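Local coordinates for protein cysteine synthase 3 (Entamoeba histolytica, PDB 6KR5) that probably catalyses the pyridoxal-phosphate-dependent synthesis of cysteine from O-acetylserine and sulfide, at residues P53-D59 with T89-Q95; G62-Y67 with A96-F100; E80-S86 with Y102-M108; V46-C50 with I305-C309. All coordinates share one frame; numbering follows the deposited sequence.

Contact 1 of 4, residues P53-D59 with T89-Q95. With PLP (pyridoxal-5'-phosphate), chain D.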
loop_
_atom_site.group_PDB
_atom_site.type_symbol
_atom_site.label_atom_id
_atom_site.label_comp_id
_atom_site.label_asym_id
_atom_site.label_seq_id
_atom_site.Cartn_x
_atom_site.Cartn_y
_atom_site.Cartn_z
ATOM N N PRO B 53 -0.188 6.877 -1.171
ATOM C CA PRO B 53 -1.303 6.498 -0.274
ATOM C C PRO B 53 -2.318 5.549 -0.891
ATOM O O PRO B 53 -2.840 4.673 -0.180
ATOM C CB PRO B 53 -1.940 7.849 0.091
ATOM C CG PRO B 53 -1.361 8.853 -0.893
ATOM C CD PRO B 53 0.008 8.335 -1.222
ATOM N N MET B 54 -2.632 5.686 -2.182
ATOM C CA MET B 54 -3.469 4.699 -2.849
ATOM C C MET B 54 -2.649 3.812 -3.782
ATOM O O MET B 54 -3.195 3.176 -4.689
ATOM C CB MET B 54 -4.642 5.370 -3.565
ATOM C CG MET B 54 -5.810 5.695 -2.616
ATOM S SD MET B 54 -6.357 4.320 -1.562
ATOM C CE MET B 54 -6.775 3.119 -2.821
ATOM N N SER B 55 -1.341 3.745 -3.542
ATOM C CA SER B 55 -0.500 2.610 -3.926
ATOM C C SER B 55 -0.260 2.498 -5.425
ATOM O O SER B 55 0.015 1.404 -5.931
ATOM C CB SER B 55 -1.072 1.300 -3.383
ATOM O OG SER B 55 -1.196 1.405 -1.976
ATOM N N SER B 56 -0.310 3.609 -6.155
ATOM C CA SER B 56 0.186 3.577 -7.521
ATOM C C SER B 56 0.712 4.943 -7.913
ATOM O O SER B 56 0.432 5.955 -7.269
ATOM C CB SER B 56 -0.880 3.132 -8.525
ATOM O OG SER B 56 -1.601 4.252 -9.034
ATOM N N VAL B 57 1.485 4.942 -8.999
ATOM C CA VAL B 57 2.022 6.172 -9.567
ATOM C C VAL B 57 0.915 7.153 -9.925
ATOM O O VAL B 57 1.141 8.370 -9.956
ATOM C CB VAL B 57 2.887 5.798 -10.786
ATOM C CG1 VAL B 57 2.037 5.173 -11.872
ATOM C CG2 VAL B 57 3.650 6.999 -11.301
ATOM N N LYS B 58 -0.295 6.654 -10.192
ATOM C CA LYS B 58 -1.377 7.550 -10.591
ATOM C C LYS B 58 -1.854 8.456 -9.463
ATOM O O LYS B 58 -2.582 9.416 -9.741
ATOM C CB LYS B 58 -2.552 6.752 -11.150
ATOM C CG LYS B 58 -2.202 5.964 -12.404
ATOM C CD LYS B 58 -1.531 6.822 -13.470
ATOM C CE LYS B 58 -1.616 6.141 -14.818
ATOM N NZ LYS B 58 -0.305 5.498 -15.107
ATOM N N ASP B 59 -1.467 8.198 -8.214
ATOM C CA ASP B 59 -1.704 9.194 -7.170
ATOM C C ASP B 59 -1.109 10.534 -7.573
ATOM O O ASP B 59 -1.718 11.592 -7.367
ATOM C CB ASP B 59 -1.074 8.757 -5.844
ATOM C CG ASP B 59 -1.865 7.694 -5.115
ATOM O OD1 ASP B 59 -2.527 6.864 -5.761
ATOM O OD2 ASP B 59 -1.791 7.691 -3.865
ATOM N N THR B 89 -5.658 5.269 -12.872
ATOM C CA THR B 89 -5.944 6.691 -13.045
ATOM C C THR B 89 -7.232 7.080 -12.343
ATOM O O THR B 89 -7.311 8.144 -11.714
ATOM C CB THR B 89 -6.014 7.013 -14.529
ATOM O OG1 THR B 89 -4.712 6.816 -15.084
ATOM C CG2 THR B 89 -6.462 8.463 -14.767
ATOM N N GLY B 90 -8.244 6.218 -12.424
ATOM C CA GLY B 90 -9.487 6.503 -11.736
ATOM C C GLY B 90 -9.295 6.614 -10.239
ATOM O O GLY B 90 -9.868 7.496 -9.596
ATOM N N ILE B 91 -8.474 5.728 -9.668
ATOM C CA ILE B 91 -8.212 5.783 -8.229
ATOM C C ILE B 91 -7.510 7.084 -7.858
ATOM O O ILE B 91 -7.874 7.752 -6.887
ATOM C CB ILE B 91 -7.388 4.564 -7.787
ATOM C CG1 ILE B 91 -8.181 3.280 -8.025
ATOM C CG2 ILE B 91 -6.978 4.724 -6.338
ATOM C CD1 ILE B 91 -7.341 2.021 -7.797
ATOM N N GLY B 92 -6.492 7.465 -8.631
ATOM C CA GLY B 92 -5.770 8.686 -8.319
ATOM C C GLY B 92 -6.631 9.929 -8.453
ATOM O O GLY B 92 -6.515 10.865 -7.658
ATOM N N LEU B 93 -7.526 9.947 -9.439
ATOM C CA LEU B 93 -8.428 11.084 -9.573
ATOM C C LEU B 93 -9.436 11.115 -8.435
ATOM O O LEU B 93 -9.779 12.190 -7.928
ATOM C CB LEU B 93 -9.147 11.022 -10.915
ATOM C CG LEU B 93 -8.328 11.342 -12.162
ATOM C CD1 LEU B 93 -9.128 10.920 -13.381
ATOM C CD2 LEU B 93 -7.992 12.832 -12.228
ATOM N N CYS B 94 -9.921 9.941 -8.022
ATOM C CA CYS B 94 -10.927 9.890 -6.968
ATOM C C CYS B 94 -10.343 10.310 -5.629
ATOM O O CYS B 94 -11.004 11.009 -4.849
ATOM C CB CYS B 94 -11.531 8.491 -6.888
ATOM S SG CYS B 94 -12.663 8.140 -8.245
ATOM N N GLN B 95 -9.098 9.924 -5.355
ATOM C CA GLN B 95 -8.456 10.349 -4.114
ATOM C C GLN B 95 -8.329 11.870 -4.059
ATOM O O GLN B 95 -8.722 12.510 -3.068
ATOM C CB GLN B 95 -7.090 9.679 -3.982
ATOM C CG GLN B 95 -6.279 10.195 -2.801
ATOM C CD GLN B 95 -4.929 9.512 -2.683
ATOM O OE1 GLN B 95 -4.677 8.731 -1.749
ATOM N NE2 GLN B 95 -4.057 9.785 -3.637
HETATM N N1 PLP D . 1.647 0.445 -14.762
HETATM C C2 PLP D . 0.548 0.800 -14.028
HETATM C C2A PLP D . -0.013 -0.196 -13.061
HETATM C C3 PLP D . -0.013 2.055 -14.187
HETATM O O3 PLP D . -1.113 2.385 -13.448
HETATM C C4 PLP D . 0.543 2.954 -15.088
HETATM C C4A PLP D . -0.099 4.267 -15.354
HETATM O O4A PLP D . -1.150 4.573 -14.777
HETATM C C5 PLP D . 1.666 2.582 -15.826
HETATM C C6 PLP D . 2.201 1.326 -15.656
HETATM C C5A PLP D . 2.296 3.490 -16.858
HETATM O O4P PLP D . 2.684 4.747 -16.377
HETATM P P PLP D . 2.525 5.980 -17.387
HETATM O O1P PLP D . 3.187 5.595 -18.698
HETATM O O2P PLP D . 1.054 6.205 -17.593
HETATM O O3P PLP D . 3.192 7.142 -16.745
HETATM O O HOH W 1 -4.337 11.487 -6.024
#
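Q95 reaches D59 across the interface with its amide: NE2 donates to OD2 over 3.1 Å. The carboxylate and amide planes stand 77° apart, and the donor arrives from above the carboxylate plane. The same oxygen takes a second bond from M54 N at 2.7 Å, on its syn lone pair. With CG anti to the backbone N (chi1 173°) and an extended chain beyond, Q95 also lays OE1 against P53 and M54, 3.4 Å from M54 CG. A water donates to D59 O and G92 O and accepts from Q95 NE2. G92 lets the helices come close, its CA 3.6 Å from K58 O in a CA-H...O contact. Here the loop 53-57 and the helix after it meet helix 88-100 at the cofactor site of a fold-type II PLP enzyme. K58 starts toward helix 88-100 but runs off to the cofactor, where NZ lies 1.3 Å from PLP C4A, consistent with the internal aldimine; O4A is still modelled there, leaving the linkage details doubtful. T89 OG1 lies 3.2 Å from K58 CE, while its hydrogen bond goes to Q159. Further out, S56 OG caps the turn, accepting from K58 N, and M54 CB rests on I91 CG2.

Contact 2 of 4, residues G62-Y67 with A96-F100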
loop_
_atom_site.group_PDB
_atom_site.type_symbol
_atom_site.label_atom_id
_atom_site.label_comp_id
_atom_site.label_asym_id
_atom_site.label_seq_id
_atom_site.Cartn_x
_atom_site.Cartn_y
_atom_site.Cartn_z
ATOM N N GLY B 62 -3.293 11.918 -10.822
ATOM C CA GLY B 62 -4.610 12.440 -10.491
ATOM C C GLY B 62 -4.518 13.702 -9.663
ATOM O O GLY B 62 -5.266 14.665 -9.885
ATOM N N PHE B 63 -3.580 13.725 -8.718
ATOM C CA PHE B 63 -3.372 14.917 -7.910
ATOM C C PHE B 63 -2.986 16.106 -8.774
ATOM O O PHE B 63 -3.593 17.177 -8.673
ATOM C CB PHE B 63 -2.291 14.674 -6.861
ATOM C CG PHE B 63 -1.858 15.934 -6.176
ATOM C CD1 PHE B 63 -2.654 16.496 -5.188
ATOM C CD2 PHE B 63 -0.693 16.581 -6.542
ATOM C CE1 PHE B 63 -2.275 17.666 -4.554
ATOM C CE2 PHE B 63 -0.317 17.758 -5.917
ATOM C CZ PHE B 63 -1.108 18.300 -4.932
ATOM N N ASN B 64 -1.956 15.960 -9.612
ATOM C CA ASN B 64 -1.494 17.144 -10.334
ATOM C C ASN B 64 -2.465 17.585 -11.422
ATOM O O ASN B 64 -2.580 18.789 -11.684
ATOM C CB ASN B 64 -0.108 16.937 -10.942
ATOM C CG ASN B 64 0.574 18.260 -11.202
ATOM O OD1 ASN B 64 0.752 19.056 -10.269
ATOM N ND2 ASN B 64 0.903 18.537 -12.464
ATOM N N ILE B 65 -3.151 16.651 -12.087
ATOM C CA ILE B 65 -4.157 17.049 -13.077
ATOM C C ILE B 65 -5.216 17.932 -12.424
ATOM O O ILE B 65 -5.573 18.993 -12.947
ATOM C CB ILE B 65 -4.776 15.800 -13.734
ATOM C CG1 ILE B 65 -3.813 15.246 -14.794
ATOM C CG2 ILE B 65 -6.141 16.114 -14.334
ATOM C CD1 ILE B 65 -4.213 13.919 -15.342
ATOM N N ILE B 66 -5.696 17.535 -11.250
ATOM C CA ILE B 66 -6.751 18.298 -10.594
ATOM C C ILE B 66 -6.198 19.570 -9.960
ATOM O O ILE B 66 -6.795 20.647 -10.092
ATOM C CB ILE B 66 -7.465 17.403 -9.571
ATOM C CG1 ILE B 66 -8.222 16.301 -10.310
ATOM C CG2 ILE B 66 -8.429 18.218 -8.732
ATOM C CD1 ILE B 66 -8.674 15.166 -9.408
ATOM N N TYR B 67 -5.050 19.473 -9.286
ATOM C CA TYR B 67 -4.461 20.631 -8.618
ATOM C C TYR B 67 -4.167 21.740 -9.614
ATOM O O TYR B 67 -4.515 22.905 -9.388
ATOM C CB TYR B 67 -3.182 20.209 -7.904
ATOM C CG TYR B 67 -2.573 21.236 -6.980
ATOM C CD1 TYR B 67 -3.370 22.079 -6.217
ATOM C CD2 TYR B 67 -1.200 21.328 -6.839
ATOM C CE1 TYR B 67 -2.806 23.001 -5.356
ATOM C CE2 TYR B 67 -0.625 22.246 -5.985
ATOM C CZ TYR B 67 -1.430 23.082 -5.246
ATOM O OH TYR B 67 -0.857 23.996 -4.390
ATOM N N ALA B 96 -7.811 12.476 -5.137
ATOM C CA ALA B 96 -7.617 13.921 -5.145
ATOM C C ALA B 96 -8.951 14.648 -5.161
ATOM O O ALA B 96 -9.128 15.647 -4.455
ATOM C CB ALA B 96 -6.754 14.339 -6.334
ATOM N N GLY B 97 -9.922 14.131 -5.914
ATOM C CA GLY B 97 -11.221 14.781 -5.963
ATOM C C GLY B 97 -11.905 14.810 -4.609
ATOM O O GLY B 97 -12.518 15.812 -4.230
ATOM N N ALA B 98 -11.795 13.715 -3.849
ATOM C CA ALA B 98 -12.431 13.671 -2.536
ATOM C C ALA B 98 -11.861 14.742 -1.606
ATOM O O ALA B 98 -12.600 15.359 -0.829
ATOM C CB ALA B 98 -12.265 12.275 -1.935
ATOM N N VAL B 99 -10.553 14.983 -1.667
ATOM C CA VAL B 99 -9.943 15.930 -0.737
ATOM C C VAL B 99 -10.127 17.365 -1.217
ATOM O O VAL B 99 -10.399 18.269 -0.414
ATOM C CB VAL B 99 -8.460 15.573 -0.518
ATOM C CG1 VAL B 99 -7.816 16.579 0.399
ATOM C CG2 VAL B 99 -8.331 14.163 0.074
ATOM N N PHE B 100 -10.020 17.600 -2.529
ATOM C CA PHE B 100 -10.258 18.941 -3.054
ATOM C C PHE B 100 -11.733 19.308 -3.062
ATOM O O PHE B 100 -12.059 20.489 -3.244
ATOM C CB PHE B 100 -9.709 19.076 -4.477
ATOM C CG PHE B 100 -8.223 19.253 -4.544
ATOM C CD1 PHE B 100 -7.620 20.375 -3.998
ATOM C CD2 PHE B 100 -7.426 18.315 -5.182
ATOM C CE1 PHE B 100 -6.236 20.545 -4.061
ATOM C CE2 PHE B 100 -6.041 18.480 -5.255
ATOM C CZ PHE B 100 -5.448 19.593 -4.697
#
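Helices 58-72 and 88-100 pack here through A96 and I66 and through an aromatic cluster of F63, Y67 and F100 drawn from both helices. The short segments run in broadly the same direction, crossing at -45° with their axes 9.8 Å apart at closest approach. A96 faces helix 62-67, and its CB sits 3.8 Å from F63 CA and 3.7 Å from I66 CD1. The A96 methyl thus packs directly against the F63 backbone, and I66 CD1 lies beside it, reaching on to G97 N. The other branch of I66, CG2, meets F100 CD2 at 3.7 Å as the two side chains run past each other in opposite directions. F100, with CG anti to its carbonyl carbon (chi1 -78°), brings ring atom CZ to where F63 and Y67 adjoin, one turn apart on the partner helix. CZ makes the nearest approaches, 3.7 Å from F63 CE1 and 3.6 Å from Y67 CD1. The F100 plane is nearly parallel to both rings, at 15° to Y67 and a little more to F63, but the rings are slid apart and barely overlap. L18 touches both F63 and F100, and I4 and I6 of the second subunit pack on F100 and F63 respectively. With no hydrogen bond between the segments, this is apolar helix-helix packing with an aromatic cluster that borders the subunit interface.

Contact 3 of 4, residues E80-S86 with Y102-M108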
loop_
_atom_site.group_PDB
_atom_site.type_symbol
_atom_site.label_atom_id
_atom_site.label_comp_id
_atom_site.label_asym_id
_atom_site.label_seq_id
_atom_site.Cartn_x
_atom_site.Cartn_y
_atom_site.Cartn_z
ATOM N N GLU B 80 -17.422 19.281 -12.522
ATOM C CA GLU B 80 -17.128 17.906 -12.126
ATOM C C GLU B 80 -16.037 17.344 -13.019
ATOM O O GLU B 80 -15.971 17.666 -14.204
ATOM C CB GLU B 80 -18.385 17.030 -12.204
ATOM C CG GLU B 80 -19.548 17.623 -11.417
ATOM C CD GLU B 80 -20.777 16.746 -11.394
ATOM O OE1 GLU B 80 -20.710 15.585 -11.860
ATOM O OE2 GLU B 80 -21.828 17.209 -10.899
ATOM N N ILE B 81 -15.183 16.508 -12.443
ATOM C CA ILE B 81 -14.131 15.828 -13.191
ATOM C C ILE B 81 -14.727 14.618 -13.900
ATOM O O ILE B 81 -15.644 13.970 -13.385
ATOM C CB ILE B 81 -12.996 15.428 -12.224
ATOM C CG1 ILE B 81 -12.398 16.669 -11.548
ATOM C CG2 ILE B 81 -11.911 14.638 -12.953
ATOM C CD1 ILE B 81 -12.048 16.475 -10.086
ATOM N N ILE B 82 -14.224 14.297 -15.097
ATOM C CA ILE B 82 -14.631 13.070 -15.774
ATOM C C ILE B 82 -13.416 12.428 -16.439
ATOM O O ILE B 82 -12.512 13.120 -16.919
ATOM C CB ILE B 82 -15.773 13.316 -16.791
ATOM C CG1 ILE B 82 -16.316 11.979 -17.313
ATOM C CG2 ILE B 82 -15.326 14.223 -17.937
ATOM C CD1 ILE B 82 -17.541 12.108 -18.196
ATOM N N GLU B 83 -13.396 11.098 -16.447
ATOM C CA GLU B 83 -12.384 10.333 -17.155
ATOM C C GLU B 83 -12.974 8.979 -17.518
ATOM O O GLU B 83 -13.863 8.477 -16.831
ATOM C CB GLU B 83 -11.105 10.183 -16.324
ATOM C CG GLU B 83 -9.973 9.405 -17.026
ATOM C CD GLU B 83 -9.493 10.090 -18.296
ATOM O OE1 GLU B 83 -10.192 10.003 -19.333
ATOM O OE2 GLU B 83 -8.400 10.690 -18.254
ATOM N N ALA B 84 -12.500 8.413 -18.634
ATOM C CA ALA B 84 -12.832 7.052 -19.036
ATOM C C ALA B 84 -11.648 6.182 -18.652
ATOM O O ALA B 84 -10.585 6.261 -19.275
ATOM C CB ALA B 84 -13.123 6.967 -20.534
ATOM N N THR B 85 -11.817 5.373 -17.611
ATOM C CA THR B 85 -10.707 4.577 -17.111
ATOM C C THR B 85 -11.254 3.455 -16.251
ATOM O O THR B 85 -12.217 3.649 -15.514
ATOM C CB THR B 85 -9.717 5.425 -16.289
ATOM O OG1 THR B 85 -8.724 4.575 -15.699
ATOM C CG2 THR B 85 -10.425 6.172 -15.171
ATOM N N SER B 86 -10.626 2.286 -16.359
ATOM C CA SER B 86 -10.900 1.154 -15.488
ATOM C C SER B 86 -9.719 0.845 -14.576
ATOM O O SER B 86 -9.755 -0.149 -13.841
ATOM C CB SER B 86 -11.267 -0.075 -16.326
ATOM O OG SER B 86 -12.363 0.196 -17.195
ATOM N N TYR B 102 -14.305 17.996 -5.187
ATOM C CA TYR B 102 -14.952 18.023 -6.486
ATOM C C TYR B 102 -15.554 16.666 -6.817
ATOM O O TYR B 102 -14.943 15.636 -6.528
ATOM C CB TYR B 102 -13.963 18.392 -7.595
ATOM C CG TYR B 102 -13.697 19.863 -7.683
ATOM C CD1 TYR B 102 -12.751 20.461 -6.860
ATOM C CD2 TYR B 102 -14.407 20.668 -8.577
ATOM C CE1 TYR B 102 -12.506 21.807 -6.933
ATOM C CE2 TYR B 102 -14.168 22.015 -8.649
ATOM C CZ TYR B 102 -13.220 22.576 -7.824
ATOM O OH TYR B 102 -12.977 23.924 -7.897
ATOM N N PRO B 103 -16.731 16.626 -7.432
ATOM C CA PRO B 103 -17.262 15.336 -7.887
ATOM C C PRO B 103 -16.372 14.753 -8.974
ATOM O O PRO B 103 -15.800 15.484 -9.792
ATOM C CB PRO B 103 -18.654 15.690 -8.427
ATOM C CG PRO B 103 -19.004 16.995 -7.762
ATOM C CD PRO B 103 -17.692 17.728 -7.624
ATOM N N VAL B 104 -16.245 13.428 -8.970
ATOM C CA VAL B 104 -15.473 12.701 -9.972
ATOM C C VAL B 104 -16.389 11.678 -10.638
ATOM O O VAL B 104 -16.983 10.826 -9.960
ATOM C CB VAL B 104 -14.239 12.017 -9.359
ATOM C CG1 VAL B 104 -13.482 11.230 -10.421
ATOM C CG2 VAL B 104 -13.325 13.049 -8.701
ATOM N N ASN B 105 -16.507 11.762 -11.963
ATOM C CA ASN B 105 -17.253 10.804 -12.766
ATOM C C ASN B 105 -16.275 9.901 -13.508
ATOM O O ASN B 105 -15.413 10.394 -14.233
ATOM C CB ASN B 105 -18.157 11.524 -13.770
ATOM C CG ASN B 105 -19.126 12.474 -13.101
ATOM O OD1 ASN B 105 -20.184 12.063 -12.627
ATOM N ND2 ASN B 105 -18.764 13.754 -13.053
ATOM N N ILE B 106 -16.402 8.587 -13.325
ATOM C CA ILE B 106 -15.543 7.620 -14.003
ATOM C C ILE B 106 -16.406 6.736 -14.887
ATOM O O ILE B 106 -17.366 6.119 -14.406
ATOM C CB ILE B 106 -14.756 6.750 -13.003
ATOM C CG1 ILE B 106 -13.926 7.617 -12.050
ATOM C CG2 ILE B 106 -13.922 5.698 -13.754
ATOM C CD1 ILE B 106 -12.840 8.425 -12.685
ATOM N N VAL B 107 -16.056 6.662 -16.173
ATOM C CA VAL B 107 -16.783 5.857 -17.150
ATOM C C VAL B 107 -16.004 4.573 -17.396
ATOM O O VAL B 107 -14.811 4.623 -17.712
ATOM C CB VAL B 107 -16.981 6.626 -18.466
ATOM C CG1 VAL B 107 -17.922 5.861 -19.370
ATOM C CG2 VAL B 107 -17.494 8.035 -18.177
ATOM N N MET B 108 -16.672 3.432 -17.269
ATOM C CA MET B 108 -16.032 2.133 -17.450
ATOM C C MET B 108 -17.117 1.105 -17.764
ATOM O O MET B 108 -18.281 1.305 -17.414
ATOM C CB MET B 108 -15.260 1.722 -16.188
ATOM C CG MET B 108 -16.129 1.771 -14.947
ATOM S SD MET B 108 -15.164 1.695 -13.436
ATOM C CE MET B 108 -14.109 0.298 -13.820
HETATM O O HOH W 2 -21.837 13.568 -10.358
HETATM O O HOH W 3 -13.085 2.656 -18.882
#
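Five backbone hydrogen bonds join E80-S86 to Y102-M108 in parallel register, alternating from one strand to the other: I81 N to P103 O, N105 N to I81 O, E83 N to N105 O, V107 N to E83 O and T85 N to V107 O. The shortest, N105 N to I81 O, is 2.8 Å. CA-H...O contacts fill the spaces between them, such as I82 CA to N105 O at 3.2 Å.

Polar side chains reinforce one end. N105 ND2 donates to E80 OE1 at 2.9 Å, almost straight at 172°; the acceptor uses its anti lone pair, and the carboxylate and amide lie nearly coplanar. ND2 also bonds to I81 O at 3.1 Å, on the opposite face of the carbonyl from N105 N. The N105 amide reaches both acceptors because CG stands anti to the carbonyl carbon (chi1 -57°). Farther along the strand, E83 OE1 accepts from A84 N, while OE2 takes Q159 N.

Apolar groups divide between the two faces. On the face of I81, E83, V104 and I106, covered by helix 88-100, I81 CD1 touches Y102 CB at 3.7 Å and V104 CG2 at 3.9 Å; just past the strand T85 CG2 meets I106 CG2. On the other, I82 CD1 approaches V107 CG2 under helix 135-149. Strand 80-84, helix 88-100 and strand 104-109 thus form a beta-alpha-beta crossover of the four-stranded parallel sheet.

Contact 4 of 4, residues V46-C50 with I305-C309. With PLP (pyridoxal-5'-phosphate), chain D.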
loop_
_atom_site.group_PDB
_atom_site.type_symbol
_atom_site.label_atom_id
_atom_site.label_comp_id
_atom_site.label_asym_id
_atom_site.label_seq_id
_atom_site.Cartn_x
_atom_site.Cartn_y
_atom_site.Cartn_z
ATOM N N VAL B 46 14.983 -0.067 -7.666
ATOM C CA VAL B 46 13.564 -0.006 -8.006
ATOM C C VAL B 46 12.901 1.112 -7.214
ATOM O O VAL B 46 13.097 1.233 -5.998
ATOM C CB VAL B 46 12.859 -1.358 -7.771
ATOM C CG1 VAL B 46 13.288 -2.353 -8.837
ATOM C CG2 VAL B 46 13.115 -1.914 -6.368
ATOM N N LYS B 47 12.105 1.926 -7.906
ATOM C CA LYS B 47 11.374 3.022 -7.279
ATOM C C LYS B 47 9.941 2.562 -7.052
ATOM O O LYS B 47 9.234 2.241 -8.010
ATOM C CB LYS B 47 11.406 4.282 -8.141
ATOM C CG LYS B 47 10.790 5.478 -7.419
ATOM C CD LYS B 47 11.220 6.797 -8.006
ATOM C CE LYS B 47 10.605 7.963 -7.234
ATOM N NZ LYS B 47 11.075 8.130 -5.821
ATOM N N LEU B 48 9.525 2.512 -5.786
ATOM C CA LEU B 48 8.302 1.805 -5.398
ATOM C C LEU B 48 7.134 2.781 -5.314
ATOM O O LEU B 48 6.830 3.329 -4.248
ATOM C CB LEU B 48 8.522 1.074 -4.082
ATOM C CG LEU B 48 9.758 0.192 -4.139
ATOM C CD1 LEU B 48 9.900 -0.533 -2.818
ATOM C CD2 LEU B 48 9.626 -0.801 -5.246
ATOM N N GLU B 49 6.436 2.951 -6.442
ATOM C CA GLU B 49 5.281 3.837 -6.455
ATOM C C GLU B 49 4.104 3.244 -5.697
ATOM O O GLU B 49 3.106 3.938 -5.470
ATOM C CB GLU B 49 4.922 4.185 -7.901
ATOM C CG GLU B 49 6.022 5.028 -8.552
ATOM C CD GLU B 49 6.177 6.376 -7.855
ATOM O OE1 GLU B 49 5.154 7.088 -7.777
ATOM O OE2 GLU B 49 7.296 6.718 -7.399
ATOM N N CYS B 50 4.207 1.989 -5.269
ATOM C CA CYS B 50 3.213 1.429 -4.371
ATOM C C CYS B 50 3.180 2.139 -3.023
ATOM O O CYS B 50 2.212 1.968 -2.268
ATOM C CB CYS B 50 3.505 -0.050 -4.174
ATOM S SG CYS B 50 2.324 -0.866 -3.131
ATOM N N ILE B 305 11.168 2.133 -12.579
ATOM C CA ILE B 305 9.898 2.517 -11.964
ATOM C C ILE B 305 9.043 1.274 -11.777
ATOM O O ILE B 305 8.837 0.506 -12.724
ATOM C CB ILE B 305 9.157 3.543 -12.837
ATOM C CG1 ILE B 305 10.021 4.771 -13.103
ATOM C CG2 ILE B 305 7.841 3.949 -12.169
ATOM C CD1 ILE B 305 10.441 5.495 -11.827
ATOM N N LEU B 306 8.521 1.080 -10.557
ATOM C CA LEU B 306 7.546 0.021 -10.288
ATOM C C LEU B 306 6.197 0.684 -10.032
ATOM O O LEU B 306 5.974 1.215 -8.934
ATOM C CB LEU B 306 7.968 -0.838 -9.089
ATOM C CG LEU B 306 9.386 -1.435 -9.129
ATOM C CD1 LEU B 306 9.483 -2.590 -8.130
ATOM C CD2 LEU B 306 9.753 -1.903 -10.499
ATOM N N PRO B 307 5.276 0.700 -11.005
ATOM C CA PRO B 307 4.094 1.581 -10.881
ATOM C C PRO B 307 3.084 1.227 -9.793
ATOM O O PRO B 307 2.369 2.140 -9.343
ATOM C CB PRO B 307 3.449 1.487 -12.274
ATOM C CG PRO B 307 4.607 1.209 -13.199
ATOM C CD PRO B 307 5.479 0.257 -12.400
ATOM N N ASP B 308 2.939 -0.037 -9.388
ATOM C CA ASP B 308 1.944 -0.364 -8.360
ATOM C C ASP B 308 2.272 -1.722 -7.742
ATOM O O ASP B 308 3.312 -2.326 -8.035
ATOM C CB ASP B 308 0.500 -0.292 -8.901
ATOM C CG ASP B 308 0.124 -1.433 -9.852
ATOM O OD1 ASP B 308 0.975 -2.287 -10.195
ATOM O OD2 ASP B 308 -1.062 -1.457 -10.280
ATOM N N CYS B 309 1.364 -2.207 -6.901
ATOM C CA CYS B 309 1.584 -3.364 -6.045
ATOM C C CYS B 309 0.857 -4.596 -6.574
ATOM O O CYS B 309 -0.209 -4.495 -7.186
ATOM C CB CYS B 309 1.107 -3.056 -4.627
ATOM S SG CYS B 309 1.320 -4.418 -3.472
HETATM N N1 PLP D . 1.647 0.445 -14.762
HETATM C C2 PLP D . 0.548 0.800 -14.028
HETATM C C2A PLP D . -0.013 -0.196 -13.061
HETATM C C3 PLP D . -0.013 2.055 -14.187
HETATM O O3 PLP D . -1.113 2.385 -13.448
HETATM C C4 PLP D . 0.543 2.954 -15.088
HETATM C C4A PLP D . -0.099 4.267 -15.354
HETATM O O4A PLP D . -1.150 4.573 -14.777
HETATM C C5 PLP D . 1.666 2.582 -15.826
HETATM C C6 PLP D . 2.201 1.326 -15.656
HETATM C C5A PLP D . 2.296 3.490 -16.858
HETATM O O4P PLP D . 2.684 4.747 -16.377
HETATM P P PLP D . 2.525 5.980 -17.387
HETATM O O1P PLP D . 3.187 5.595 -18.698
HETATM O O2P PLP D . 1.054 6.205 -17.593
HETATM O O3P PLP D . 3.192 7.142 -16.745
HETATM O O HOH W 4 5.826 -0.160 -6.345
#
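The ends of strands 43-48 and 301-306 run parallel, L306 N donating to K47 O (2.9 Å) and L306 O accepting from E49 N (3.1 Å), before both chains leave the sheet. A water extends the pairing by donating to L306 O and accepting from C50 N. L306 fills the face shared with L48. Its CG stands anti to the carbonyl carbon (chi1 -53°), bringing CD1 3.6 Å from V46 CB and only 3.4 Å from L48 CD2, a tight carbon contact between side chains that point the same way. Helix 279-292 packs on L306 through S281 and I285. On the other face K47 and I305 lie alongside, with K47 CB 4.0 Å from I305 CD1. The K47 ammonium continues past this contact to a salt bridge with E175, and the E49 carboxylate leaves for R60 and T24. Beyond the strands, P307 CB comes within 3.2 Å of PLP N1, while D308 OD2, hydrogen-bonded to Y313 and N88, lies as close to the C2A methyl. C50 and C309 meet here as the partners of a disulfide seen in this crystal. Both cysteines have two conformers, and in the pair described C50 SG and C309 SG are 3.7 Å apart, so the bond is not formed in this copy; a disulfide present in only part of the molecules, close to the cofactor pocket, is possible but not certain.

Contacts 1 and 2 are successive levels of one interface, helix 58-72 against helix 88-100, with centres 9 Å apart; both reach the second subunit. Contact 3 lies about 12 Å from each, in the parallel sheet whose strands 80-84 and 104-109 flank helix 88-100 in sequence; L93, C94 and G97 of that helix pack on it. The segments of contacts 1, 2 and 3 alternate along the chain, and all three fall inside the long loop closed by contact 4, in the other, six-stranded sheet. Contact 4, centred 13 Å from contact 1, meets it at V57 and P307. PLP touches contacts 1 and 4, consistent with the cofactor lying between the regions built on the two sheets, as in other fold-type II enzymes.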